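Local structure of C alpha-dehydrogenase (4YAG) at residues T7-G12 against R31-D36; I37-L42 against T60-V65; I21-L26 against Q47-R52. The protein is a short-chain dehydrogenase/reductase that binds NADH and probably oxidises the alpha-carbon alcohol of beta-aryl ether compounds during lignin breakdown. One frame throughout, in Å; residues are numbered along the deposited sequence.

Contact 1: T7-G12 against R31-D36. With NAI (1,4-dihydronicotinamide adenine dinucleotide), chain C.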
loop_
_atom_site.group_PDB
_atom_site.type_symbol
_atom_site.label_atom_id
_atom_site.label_comp_id
_atom_site.label_asym_id
_atom_site.label_seq_id
_atom_site.Cartn_x
_atom_site.Cartn_y
_atom_site.Cartn_z
ATOM N N THR A 7 4.332 4.127 29.005
ATOM C CA THR A 7 5.108 5.004 28.137
ATOM C C THR A 7 4.602 4.873 26.700
ATOM O O THR A 7 4.381 3.755 26.201
ATOM C CB THR A 7 6.590 4.650 28.173
ATOM O OG1 THR A 7 7.108 4.907 29.487
ATOM C CG2 THR A 7 7.372 5.462 27.129
ATOM N N ALA A 8 4.413 6.020 26.063
ATOM C CA ALA A 8 3.946 6.094 24.680
ATOM C C ALA A 8 5.060 6.643 23.803
ATOM O O ALA A 8 5.630 7.698 24.106
ATOM C CB ALA A 8 2.705 6.976 24.579
ATOM N N PHE A 9 5.376 5.925 22.728
ATOM C CA PHE A 9 6.333 6.357 21.730
ATOM C C PHE A 9 5.533 6.861 20.541
ATOM O O PHE A 9 4.759 6.090 19.934
ATOM C CB PHE A 9 7.205 5.173 21.331
ATOM C CG PHE A 9 8.268 5.504 20.305
ATOM C CD1 PHE A 9 8.029 5.357 18.964
ATOM C CD2 PHE A 9 9.500 5.955 20.698
ATOM C CE1 PHE A 9 9.006 5.653 18.031
ATOM C CE2 PHE A 9 10.487 6.268 19.773
ATOM C CZ PHE A 9 10.247 6.110 18.446
ATOM N N ILE A 10 5.698 8.141 20.214
ATOM C CA ILE A 10 4.866 8.802 19.217
ATOM C C ILE A 10 5.710 9.382 18.100
ATOM O O ILE A 10 6.450 10.350 18.288
ATOM C CB ILE A 10 4.029 9.940 19.843
ATOM C CG1 ILE A 10 3.334 9.448 21.121
ATOM C CG2 ILE A 10 3.032 10.514 18.845
ATOM C CD1 ILE A 10 2.576 10.528 21.835
ATOM N N THR A 11 5.597 8.800 16.910
ATOM C CA THR A 11 6.286 9.384 15.768
ATOM C C THR A 11 5.487 10.566 15.235
ATOM O O THR A 11 4.264 10.594 15.282
ATOM C CB THR A 11 6.540 8.384 14.662
ATOM O OG1 THR A 11 5.298 8.084 14.014
ATOM C CG2 THR A 11 7.207 7.133 15.204
ATOM N N GLY A 12 6.201 11.592 14.786
ATOM C CA GLY A 12 5.587 12.872 14.473
ATOM C C GLY A 12 4.933 13.488 15.703
ATOM O O GLY A 12 3.983 14.262 15.592
ATOM N N ARG A 31 3.819 8.614 30.226
ATOM C CA ARG A 31 5.055 9.300 29.906
ATOM C C ARG A 31 5.269 9.193 28.417
ATOM O O ARG A 31 4.758 8.270 27.778
ATOM C CB ARG A 31 6.244 8.697 30.651
ATOM C CG ARG A 31 6.045 8.700 32.150
ATOM C CD ARG A 31 7.253 8.166 32.902
ATOM N NE ARG A 31 8.311 9.173 33.009
ATOM C CZ ARG A 31 9.609 8.885 33.056
ATOM N NH1 ARG A 31 10.015 7.624 33.013
ATOM N NH2 ARG A 31 10.509 9.850 33.155
ATOM N N LEU A 32 6.024 10.127 27.861
ATOM C CA LEU A 32 6.118 10.262 26.409
ATOM C C LEU A 32 7.533 10.197 25.867
ATOM O O LEU A 32 8.460 10.758 26.444
ATOM C CB LEU A 32 5.545 11.603 25.961
ATOM C CG LEU A 32 4.125 11.942 26.401
ATOM C CD1 LEU A 32 3.825 13.375 25.986
ATOM C CD2 LEU A 32 3.140 10.953 25.822
ATOM N N VAL A 33 7.663 9.562 24.701
ATOM C CA VAL A 33 8.825 9.729 23.858
ATOM C C VAL A 33 8.314 10.246 22.529
ATOM O O VAL A 33 7.508 9.572 21.858
ATOM C CB VAL A 33 9.591 8.412 23.660
ATOM C CG1 VAL A 33 10.730 8.582 22.674
ATOM C CG2 VAL A 33 10.097 7.919 24.970
ATOM N N LEU A 34 8.740 11.453 22.177
ATOM C CA LEU A 34 8.355 12.074 20.912
ATOM C C LEU A 34 9.506 11.903 19.927
ATOM O O LEU A 34 10.627 12.329 20.183
ATOM C CB LEU A 34 8.035 13.554 21.104
ATOM C CG LEU A 34 7.073 13.880 22.238
ATOM C CD1 LEU A 34 6.837 15.370 22.313
ATOM C CD2 LEU A 34 5.762 13.152 22.101
ATOM N N ALA A 35 9.220 11.253 18.800
ATOM C CA ALA A 35 10.208 10.978 17.780
ATOM C C ALA A 35 9.812 11.769 16.530
ATOM O O ALA A 35 8.683 11.708 16.071
ATOM C CB ALA A 35 10.274 9.480 17.474
ATOM N N ASP A 36 10.741 12.535 15.997
ATOM C CA ASP A 36 10.414 13.460 14.905
ATOM C C ASP A 36 11.673 13.784 14.126
ATOM O O ASP A 36 12.780 13.846 14.689
ATOM C CB ASP A 36 9.807 14.732 15.507
ATOM C CG ASP A 36 8.902 15.483 14.553
ATOM O OD1 ASP A 36 9.425 16.093 13.595
ATOM O OD2 ASP A 36 7.661 15.471 14.786
HETATM P PA NAI C . 2.447 17.661 11.014
HETATM O O1A NAI C . 3.447 17.953 9.929
HETATM O O2A NAI C . 1.971 18.837 11.843
HETATM O O5B NAI C . 3.006 16.558 11.986
HETATM C C5B NAI C . 3.767 15.504 11.472
HETATM C C4B NAI C . 5.074 15.477 12.159
HETATM O O4B NAI C . 5.722 14.269 11.646
HETATM C C3B NAI C . 5.964 16.616 11.923
HETATM O O3B NAI C . 6.455 17.191 13.151
HETATM C C2B NAI C . 7.022 16.090 11.084
HETATM O O2B NAI C . 8.283 16.754 11.251
HETATM C C1B NAI C . 7.076 14.662 11.395
HETATM N N9A NAI C . 7.657 13.859 10.351
HETATM C C8A NAI C . 7.467 13.957 8.989
HETATM N N7A NAI C . 8.230 13.059 8.349
HETATM C C5A NAI C . 8.932 12.337 9.279
HETATM C C6A NAI C . 9.864 11.298 9.248
HETATM N N6A NAI C . 10.321 10.811 8.016
HETATM N N1A NAI C . 10.371 10.802 10.406
HETATM C C2A NAI C . 9.977 11.314 11.596
HETATM N N3A NAI C . 9.089 12.316 11.684
HETATM C C4A NAI C . 8.562 12.844 10.556
HETATM O O3 NAI C . 1.219 17.036 10.231
HETATM P PN NAI C . -0.019 16.138 10.740
HETATM O O1N NAI C . -0.205 16.191 12.250
HETATM O O2N NAI C . -1.203 16.645 9.955
HETATM O O5D NAI C . 0.393 14.654 10.278
HETATM C C5D NAI C . 0.222 13.517 11.129
HETATM C C4D NAI C . -0.393 12.404 10.361
HETATM O O4D NAI C . -1.805 12.745 10.108
HETATM C C3D NAI C . 0.216 12.154 9.051
HETATM O O3D NAI C . 0.413 10.735 8.887
HETATM C C2D NAI C . -0.742 12.658 8.070
HETATM O O2D NAI C . -0.623 11.961 6.824
HETATM C C1D NAI C . -2.033 12.414 8.686
HETATM N N1N NAI C . -3.173 13.146 8.275
HETATM C C2N NAI C . -3.338 14.492 8.502
HETATM C C3N NAI C . -4.503 15.119 8.093
HETATM C C7N NAI C . -4.708 16.576 8.329
HETATM O O7N NAI C . -5.680 17.194 7.844
HETATM N N7N NAI C . -3.775 17.246 9.231
HETATM C C4N NAI C . -5.520 14.421 7.464
HETATM C C5N NAI C . -5.363 13.058 7.293
HETATM C C6N NAI C . -4.214 12.433 7.704
#

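Contact 2: I37-L42 against T60-V65. With NAI (1,4-dihydronicotinamide adenine dinucleotide), chain C.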
loop_
_atom_site.group_PDB
_atom_site.type_symbol
_atom_site.label_atom_id
_atom_site.label_comp_id
_atom_site.label_asym_id
_atom_site.label_seq_id
_atom_site.Cartn_x
_atom_site.Cartn_y
_atom_site.Cartn_z
ATOM N N ILE A 37 11.507 14.082 12.848
ATOM C CA ILE A 37 12.638 14.403 12.001
ATOM C C ILE A 37 13.037 15.888 12.114
ATOM O O ILE A 37 14.124 16.276 11.697
ATOM C CB ILE A 37 12.323 14.010 10.515
ATOM C CG1 ILE A 37 13.610 13.828 9.711
ATOM C CG2 ILE A 37 11.414 15.030 9.865
ATOM C CD1 ILE A 37 13.349 13.235 8.336
ATOM N N ARG A 38 12.162 16.710 12.692
ATOM C CA ARG A 38 12.385 18.149 12.788
ATOM C C ARG A 38 12.858 18.551 14.181
ATOM O O ARG A 38 12.082 18.505 15.135
ATOM C CB ARG A 38 11.094 18.893 12.447
ATOM C CG ARG A 38 10.748 18.871 10.950
ATOM C CD ARG A 38 11.507 19.905 10.147
ATOM N NE ARG A 38 11.202 21.274 10.572
ATOM C CZ ARG A 38 10.149 21.969 10.152
ATOM N NH1 ARG A 38 9.285 21.431 9.289
ATOM N NH2 ARG A 38 9.941 23.193 10.614
ATOM N N GLN A 39 14.122 18.940 14.286
ATOM C CA GLN A 39 14.676 19.343 15.571
ATOM C C GLN A 39 13.944 20.552 16.124
ATOM O O GLN A 39 13.733 20.636 17.341
ATOM C CB GLN A 39 16.166 19.655 15.470
ATOM C CG GLN A 39 16.815 19.878 16.850
ATOM C CD GLN A 39 16.720 18.657 17.744
ATOM O OE1 GLN A 39 17.269 17.597 17.435
ATOM N NE2 GLN A 39 16.028 18.800 18.876
ATOM N N ASP A 40 13.543 21.474 15.257
ATOM C CA ASP A 40 12.852 22.672 15.739
ATOM C C ASP A 40 11.472 22.340 16.328
ATOM O O ASP A 40 11.074 22.926 17.347
ATOM C CB ASP A 40 12.782 23.780 14.676
ATOM C CG ASP A 40 12.116 23.345 13.384
ATOM O OD1 ASP A 40 12.002 22.136 13.115
ATOM O OD2 ASP A 40 11.719 24.237 12.607
ATOM N N HIS A 41 10.769 21.388 15.716
ATOM C CA HIS A 41 9.516 20.908 16.281
ATOM C C HIS A 41 9.764 20.268 17.652
ATOM O O HIS A 41 9.020 20.525 18.600
ATOM C CB HIS A 41 8.810 19.903 15.349
ATOM C CG HIS A 41 8.273 20.519 14.103
ATOM N ND1 HIS A 41 7.539 19.786 13.170
ATOM C CD2 HIS A 41 8.317 21.769 13.602
ATOM C CE1 HIS A 41 7.167 20.556 12.198
ATOM N NE2 HIS A 41 7.639 21.784 12.410
ATOM N N LEU A 42 10.788 19.425 17.758
ATOM C CA LEU A 42 11.098 18.770 19.036
ATOM C C LEU A 42 11.407 19.810 20.105
ATOM O O LEU A 42 10.969 19.661 21.254
ATOM C CB LEU A 42 12.282 17.813 18.906
ATOM C CG LEU A 42 12.007 16.554 18.076
ATOM C CD1 LEU A 42 13.285 15.807 17.767
ATOM C CD2 LEU A 42 11.047 15.625 18.775
ATOM N N THR A 60 12.650 13.419 23.971
ATOM C CA THR A 60 12.593 13.630 22.534
ATOM C C THR A 60 13.733 12.899 21.845
ATOM O O THR A 60 14.843 12.829 22.357
ATOM C CB THR A 60 12.666 15.115 22.168
ATOM O OG1 THR A 60 13.834 15.680 22.749
ATOM C CG2 THR A 60 11.431 15.842 22.699
ATOM N N ILE A 61 13.427 12.376 20.667
ATOM C CA ILE A 61 14.415 11.720 19.824
ATOM C C ILE A 61 14.227 12.206 18.402
ATOM O O ILE A 61 13.116 12.119 17.848
ATOM C CB ILE A 61 14.258 10.178 19.819
ATOM C CG1 ILE A 61 14.433 9.602 21.221
ATOM C CG2 ILE A 61 15.282 9.535 18.876
ATOM C CD1 ILE A 61 14.179 8.113 21.302
ATOM N N ARG A 62 15.311 12.684 17.815
ATOM C CA ARG A 62 15.305 13.080 16.411
ATOM C C ARG A 62 15.615 11.853 15.549
ATOM O O ARG A 62 16.682 11.219 15.709
ATOM C CB ARG A 62 16.326 14.176 16.162
ATOM C CG ARG A 62 16.315 14.663 14.717
ATOM C CD ARG A 62 17.228 15.822 14.503
ATOM N NE ARG A 62 17.320 16.175 13.089
ATOM C CZ ARG A 62 18.267 15.740 12.258
ATOM N NH1 ARG A 62 19.233 14.927 12.682
ATOM N NH2 ARG A 62 18.249 16.130 10.991
ATOM N N LEU A 63 14.716 11.540 14.619
ATOM C CA LEU A 63 14.924 10.403 13.738
ATOM C C LEU A 63 14.035 10.518 12.519
ATOM O O LEU A 63 13.108 11.312 12.484
ATOM C CB LEU A 63 14.662 9.072 14.449
ATOM C CG LEU A 63 13.310 8.828 15.095
ATOM C CD1 LEU A 63 12.193 8.584 14.089
ATOM C CD2 LEU A 63 13.394 7.621 16.048
ATOM N N ASP A 64 14.390 9.734 11.509
ATOM C CA ASP A 64 13.591 9.513 10.301
ATOM C C ASP A 64 12.973 8.113 10.406
ATOM O O ASP A 64 13.717 7.128 10.487
ATOM C CB ASP A 64 14.540 9.589 9.110
ATOM C CG ASP A 64 13.884 9.290 7.770
ATOM O OD1 ASP A 64 12.679 9.003 7.692
ATOM O OD2 ASP A 64 14.629 9.371 6.767
ATOM N N VAL A 65 11.643 8.016 10.409
ATOM C CA VAL A 65 10.949 6.725 10.580
ATOM C C VAL A 65 11.257 5.738 9.460
ATOM O O VAL A 65 11.028 4.532 9.612
ATOM C CB VAL A 65 9.414 6.878 10.703
ATOM C CG1 VAL A 65 9.058 7.644 11.980
ATOM C CG2 VAL A 65 8.823 7.559 9.470
HETATM P PA NAI C . 2.447 17.661 11.014
HETATM O O1A NAI C . 3.447 17.953 9.929
HETATM O O2A NAI C . 1.971 18.837 11.843
HETATM O O5B NAI C . 3.006 16.558 11.986
HETATM C C5B NAI C . 3.767 15.504 11.472
HETATM C C4B NAI C . 5.074 15.477 12.159
HETATM O O4B NAI C . 5.722 14.269 11.646
HETATM C C3B NAI C . 5.964 16.616 11.923
HETATM O O3B NAI C . 6.455 17.191 13.151
HETATM C C2B NAI C . 7.022 16.090 11.084
HETATM O O2B NAI C . 8.283 16.754 11.251
HETATM C C1B NAI C . 7.076 14.662 11.395
HETATM N N9A NAI C . 7.657 13.859 10.351
HETATM C C8A NAI C . 7.467 13.957 8.989
HETATM N N7A NAI C . 8.230 13.059 8.349
HETATM C C5A NAI C . 8.932 12.337 9.279
HETATM C C6A NAI C . 9.864 11.298 9.248
HETATM N N6A NAI C . 10.321 10.811 8.016
HETATM N N1A NAI C . 10.371 10.802 10.406
HETATM C C2A NAI C . 9.977 11.314 11.596
HETATM N N3A NAI C . 9.089 12.316 11.684
HETATM C C4A NAI C . 8.562 12.844 10.556
HETATM O O3 NAI C . 1.219 17.036 10.231
HETATM P PN NAI C . -0.019 16.138 10.740
HETATM O O1N NAI C . -0.205 16.191 12.250
HETATM O O2N NAI C . -1.203 16.645 9.955
HETATM O O5D NAI C . 0.393 14.654 10.278
HETATM C C5D NAI C . 0.222 13.517 11.129
HETATM C C4D NAI C . -0.393 12.404 10.361
HETATM O O4D NAI C . -1.805 12.745 10.108
HETATM C C3D NAI C . 0.216 12.154 9.051
HETATM O O3D NAI C . 0.413 10.735 8.887
HETATM C C2D NAI C . -0.742 12.658 8.070
HETATM O O2D NAI C . -0.623 11.961 6.824
HETATM C C1D NAI C . -2.033 12.414 8.686
HETATM N N1N NAI C . -3.173 13.146 8.275
HETATM C C2N NAI C . -3.338 14.492 8.502
HETATM C C3N NAI C . -4.503 15.119 8.093
HETATM C C7N NAI C . -4.708 16.576 8.329
HETATM O O7N NAI C . -5.680 17.194 7.844
HETATM N N7N NAI C . -3.775 17.246 9.231
HETATM C C4N NAI C . -5.520 14.421 7.464
HETATM C C5N NAI C . -5.363 13.058 7.293
HETATM C C6N NAI C . -4.214 12.433 7.704
HETATM O O HOH W 1 15.888 15.983 20.664
#

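Contact 3: I21-L26 against Q47-R52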
loop_
_atom_site.group_PDB
_atom_site.type_symbol
_atom_site.label_atom_id
_atom_site.label_comp_id
_atom_site.label_asym_id
_atom_site.label_seq_id
_atom_site.Cartn_x
_atom_site.Cartn_y
_atom_site.Cartn_z
ATOM N N ILE A 21 -2.206 14.076 20.359
ATOM C CA ILE A 21 -2.219 12.765 21.013
ATOM C C ILE A 21 -1.284 12.772 22.237
ATOM O O ILE A 21 -1.641 12.325 23.324
ATOM C CB ILE A 21 -1.836 11.651 20.031
ATOM C CG1 ILE A 21 -2.912 11.498 18.944
ATOM C CG2 ILE A 21 -1.630 10.340 20.755
ATOM C CD1 ILE A 21 -2.526 10.579 17.796
ATOM N N ALA A 22 -0.092 13.334 22.066
ATOM C CA ALA A 22 0.863 13.414 23.154
ATOM C C ALA A 22 0.265 14.125 24.364
ATOM O O ALA A 22 0.355 13.644 25.492
ATOM C CB ALA A 22 2.103 14.133 22.702
ATOM N N GLN A 23 -0.342 15.283 24.135
ATOM C CA GLN A 23 -0.914 16.047 25.225
ATOM C C GLN A 23 -1.981 15.259 25.971
ATOM O O GLN A 23 -2.044 15.286 27.192
ATOM C CB GLN A 23 -1.536 17.339 24.709
ATOM C CG GLN A 23 -0.546 18.386 24.262
ATOM C CD GLN A 23 -1.235 19.478 23.471
ATOM O OE1 GLN A 23 -1.224 19.474 22.223
ATOM N NE2 GLN A 23 -1.885 20.370 24.164
ATOM N N ARG A 24 -2.845 14.580 25.233
ATOM C CA ARG A 24 -3.927 13.859 25.894
ATOM C C ARG A 24 -3.460 12.552 26.543
ATOM O O ARG A 24 -3.982 12.175 27.590
ATOM C CB ARG A 24 -5.098 13.644 24.931
ATOM C CG ARG A 24 -5.659 14.953 24.358
ATOM C CD ARG A 24 -5.884 16.028 25.417
ATOM N NE ARG A 24 -6.757 15.537 26.466
ATOM C CZ ARG A 24 -6.817 16.018 27.705
ATOM N NH1 ARG A 24 -6.045 17.030 28.093
ATOM N NH2 ARG A 24 -7.656 15.466 28.569
ATOM N N LEU A 25 -2.478 11.870 25.964
ATOM C CA LEU A 25 -1.914 10.717 26.655
ATOM C C LEU A 25 -1.223 11.129 27.969
ATOM O O LEU A 25 -1.408 10.466 28.982
ATOM C CB LEU A 25 -0.969 9.924 25.748
ATOM C CG LEU A 25 -1.621 9.203 24.567
ATOM C CD1 LEU A 25 -0.574 8.472 23.732
ATOM C CD2 LEU A 25 -2.692 8.212 25.045
ATOM N N LEU A 26 -0.438 12.210 27.951
ATOM C CA LEU A 26 0.183 12.713 29.164
ATOM C C LEU A 26 -0.891 13.046 30.204
ATOM O O LEU A 26 -0.750 12.726 31.402
ATOM C CB LEU A 26 1.035 13.954 28.863
ATOM C CG LEU A 26 1.812 14.500 30.068
ATOM C CD1 LEU A 26 3.115 13.755 30.216
ATOM C CD2 LEU A 26 2.069 15.983 29.908
ATOM N N GLN A 47 9.776 22.749 25.015
ATOM C CA GLN A 47 9.486 23.992 25.708
ATOM C C GLN A 47 8.027 24.037 26.200
ATOM O O GLN A 47 7.741 24.530 27.303
ATOM C CB GLN A 47 9.813 25.198 24.818
ATOM C CG GLN A 47 9.436 26.516 25.474
ATOM C CD GLN A 47 9.464 27.689 24.518
ATOM O OE1 GLN A 47 10.411 27.858 23.750
ATOM N NE2 GLN A 47 8.417 28.509 24.554
ATOM N N PHE A 48 7.111 23.535 25.387
ATOM C CA PHE A 48 5.694 23.469 25.744
ATOM C C PHE A 48 5.487 22.661 27.014
ATOM O O PHE A 48 4.801 23.100 27.933
ATOM C CB PHE A 48 4.904 22.848 24.599
ATOM C CG PHE A 48 3.445 22.690 24.883
ATOM C CD1 PHE A 48 2.968 21.570 25.546
ATOM C CD2 PHE A 48 2.541 23.652 24.469
ATOM C CE1 PHE A 48 1.621 21.418 25.799
ATOM C CE2 PHE A 48 1.187 23.500 24.709
ATOM C CZ PHE A 48 0.730 22.387 25.382
ATOM N N PHE A 49 6.088 21.483 27.078
ATOM C CA PHE A 49 5.914 20.633 28.254
ATOM C C PHE A 49 6.679 21.142 29.465
ATOM O O PHE A 49 6.234 20.937 30.593
ATOM C CB PHE A 49 6.258 19.183 27.926
ATOM C CG PHE A 49 5.235 18.530 27.058
ATOM C CD1 PHE A 49 3.943 18.343 27.518
ATOM C CD2 PHE A 49 5.538 18.137 25.766
ATOM C CE1 PHE A 49 2.991 17.778 26.724
ATOM C CE2 PHE A 49 4.594 17.575 24.982
ATOM C CZ PHE A 49 3.320 17.384 25.455
ATOM N N GLU A 50 7.802 21.819 29.257
ATOM C CA GLU A 50 8.532 22.439 30.363
ATOM C C GLU A 50 7.718 23.567 30.977
ATOM O O GLU A 50 7.685 23.739 32.202
ATOM C CB GLU A 50 9.882 22.975 29.882
ATOM C CG GLU A 50 10.872 21.880 29.521
ATOM C CD GLU A 50 12.160 22.413 28.907
ATOM O OE1 GLU A 50 12.340 23.650 28.851
ATOM O OE2 GLU A 50 12.995 21.585 28.479
ATOM N N GLU A 51 7.056 24.340 30.123
ATOM C CA GLU A 51 6.204 25.429 30.596
ATOM C C GLU A 51 5.046 24.888 31.438
ATOM O O GLU A 51 4.498 25.608 32.283
ATOM C CB GLU A 51 5.663 26.245 29.418
ATOM C CG GLU A 51 6.657 27.257 28.873
ATOM C CD GLU A 51 6.220 27.874 27.548
ATOM O OE1 GLU A 51 5.291 27.336 26.898
ATOM O OE2 GLU A 51 6.821 28.897 27.150
ATOM N N ARG A 52 4.694 23.634 31.229
ATOM C CA ARG A 52 3.600 23.018 31.967
ATOM C C ARG A 52 4.107 22.064 33.046
ATOM O O ARG A 52 3.357 21.235 33.548
ATOM C CB ARG A 52 2.644 22.331 31.013
ATOM C CG ARG A 52 1.816 23.352 30.275
ATOM C CD ARG A 52 1.384 22.877 28.938
ATOM N NE ARG A 52 0.727 23.968 28.215
ATOM C CZ ARG A 52 1.361 24.983 27.625
ATOM N NH1 ARG A 52 2.688 25.071 27.649
ATOM N NH2 ARG A 52 0.659 25.918 26.996
#

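Contact 1: T7-G12 against R31-D36
Two adjacent parallel strands of the Rossmann sheet bring Phe-9 against Val-33 and Ala-35. With chi1 at -179°, Phe-9 CG stands anti to the backbone N, and the ring beyond it lies along Val-33 and Ala-35. CD2 is 3.5 Å from Val-33 CG1. The far end of the ring is just as near to Ala-35, CZ to CB 3.5 Å. Phe-126 and Ala-74 also touch this ring. An alanine here would probably leave Val-33 CG1 and Ala-35 CB without their apolar partner and open a gap beneath helix 68-82. On the other face, Ile-10 CD1 lies 4.0 Å from Leu-32 CD2 and also touches Leu-34 CD2. Ala-22 of helix 16-27 packs on this group, as expected for the right-handed beta-alpha-beta crossover that joins the two strands. The backbones are joined by hydrogen bonds such as Ile-10 N to Val-33 O (2.8 Å) and Ala-35 N to Ile-10 O (3.0 Å). At the C-terminal ends Gly-12 and Asp-36 meet NADH. Gly-12 has positive phi, and its CA lies 3.2 Å from ribose O4B. Asp-36 takes one ribose hydroxyl on each oxygen, O2B on OD1 (2.7 Å) and O3B on OD2 (2.7 Å).

Contact 2: I37-L42 against T60-V65
The guanidinium of Arg-62 meets Ile-37 O and Gln-39 CB obliquely. Gln-39 OE1 comes within 3.4 Å of Arg-62 CD, and the two side chains cross at about a right angle. A second guanidinium, that of Arg-38, carries His-41 NE2 over one face and grips Asp-40 side-on through NE and NH2. The His-41 ring has Arg-38 CB over one face. At its edge ND1 donates to ribose O3B of NADH (2.8 Å). The adenine lies between two aliphatic side chains: Ile-37 CG2 is 3.7 Å from C4A on one side, and Val-65 CG2 is 3.7 Å from N1A on the other. At the adenine edge, N6A donates to Asp-64 OD1 (3.0 Å). That oxygen also bonds Ser-66 OG, and OD2 pairs with Arg-205. N1A accepts from the backbone N of Val-65 (3.1 Å). Away from this adenosine site, Leu-42 CD2 lies 3.8 Å from Thr-60 CB. A water bridges Thr-60 OG1 and, weakly, Gln-39 NE2, which is hydrogen-bonded to Asp-43. The start of helix 39-51 thus rests on the end of strand 58-62, an outermost strand of the sheet within this chain. Strand 31-36 lies next to it, and helix 68-82 packs on Ile-61 and Leu-63.

Contact 3: I21-L26 against Q47-R52
Phe-49 meets Leu-26, Gln-23 and Ala-22 where helices 16-27 and 39-51 run side by side on one face of the Rossmann sheet. The axes of the short segments are 12.5 Å apart and run at 29° to each other. At that spacing the contact is carried mainly by the phenylalanines, Leu-26 and Gln-23. The more buried part lies toward the sheet, around Phe-49. A chi1 of -176° sets Leu-26 CG anti to the backbone N, and from there CD2 comes to 3.8 Å from Phe-49 CE1. The two side chains lie alongside, running opposite ways. Phe-49 CZ points toward the first helix, 4.2 Å from Gln-23 CG. Ala-22 CB is more distant, 4.4 Å from the same CZ. Leu-32 of strand 31-36 lies against Leu-26 and Phe-49, on the sheet side.

The partly exposed part is built around Phe-48, Arg-52 and the stem of Gln-23. Gln-23 CG approaches Phe-48 CE1 at 4.0 Å, and the amide plane is turned 68° from that of the ring. Phe-48 also meets Phe-19 edge-to-face. Phe-48 CD1 lies over the centre of the Phe-49 ring, within the second helix. Arg-52 covers part of one face of Phe-48, with CZ 3.3 Å above the ring plane and toward the rim. Its NH1 donates to Phe-48 O (2.9 Å) and forms a salt bridge with Glu-51 OE1 (3.5 Å). This end of the second helix is exposed, and there Gln-47 NE2 donates to Glu-51 OE2.

The side-chain polar bonds of 47-52 named here are made within that segment, while Arg-24 pairs with Asp-236 of helix 231-244. The helices meet mainly through apolar groups, with the Gln-23 amide lying against the Phe-48 ring. Such a contact has little directional preference. Its hold would come mainly from burying the phenylalanine rings and aliphatic groups.

From the N terminus, strand 7-11 leads through helix 16-27 to strand 31-36, and contact 1 closes this first beta-alpha-beta loop. Contact 2 opens directly afterwards and closes the next unit, through helix 39-51 to strand 58-62. Contacts 1 and 2 are therefore in series. Their strands are neighbours in the sheet, joined by probable hydrogen bonds such as Leu-34 O to Ile-61 N, and both contacts touch NADH. Contact 3 crosses each of them: 21-26 lies in the loop of contact 1, and 47-52 in that of contact 2. It closes the loop from helix 16-27 through strand 31-36 to helix 39-51 and ties together the two crossover helices. Contact 2 does not touch contact 3.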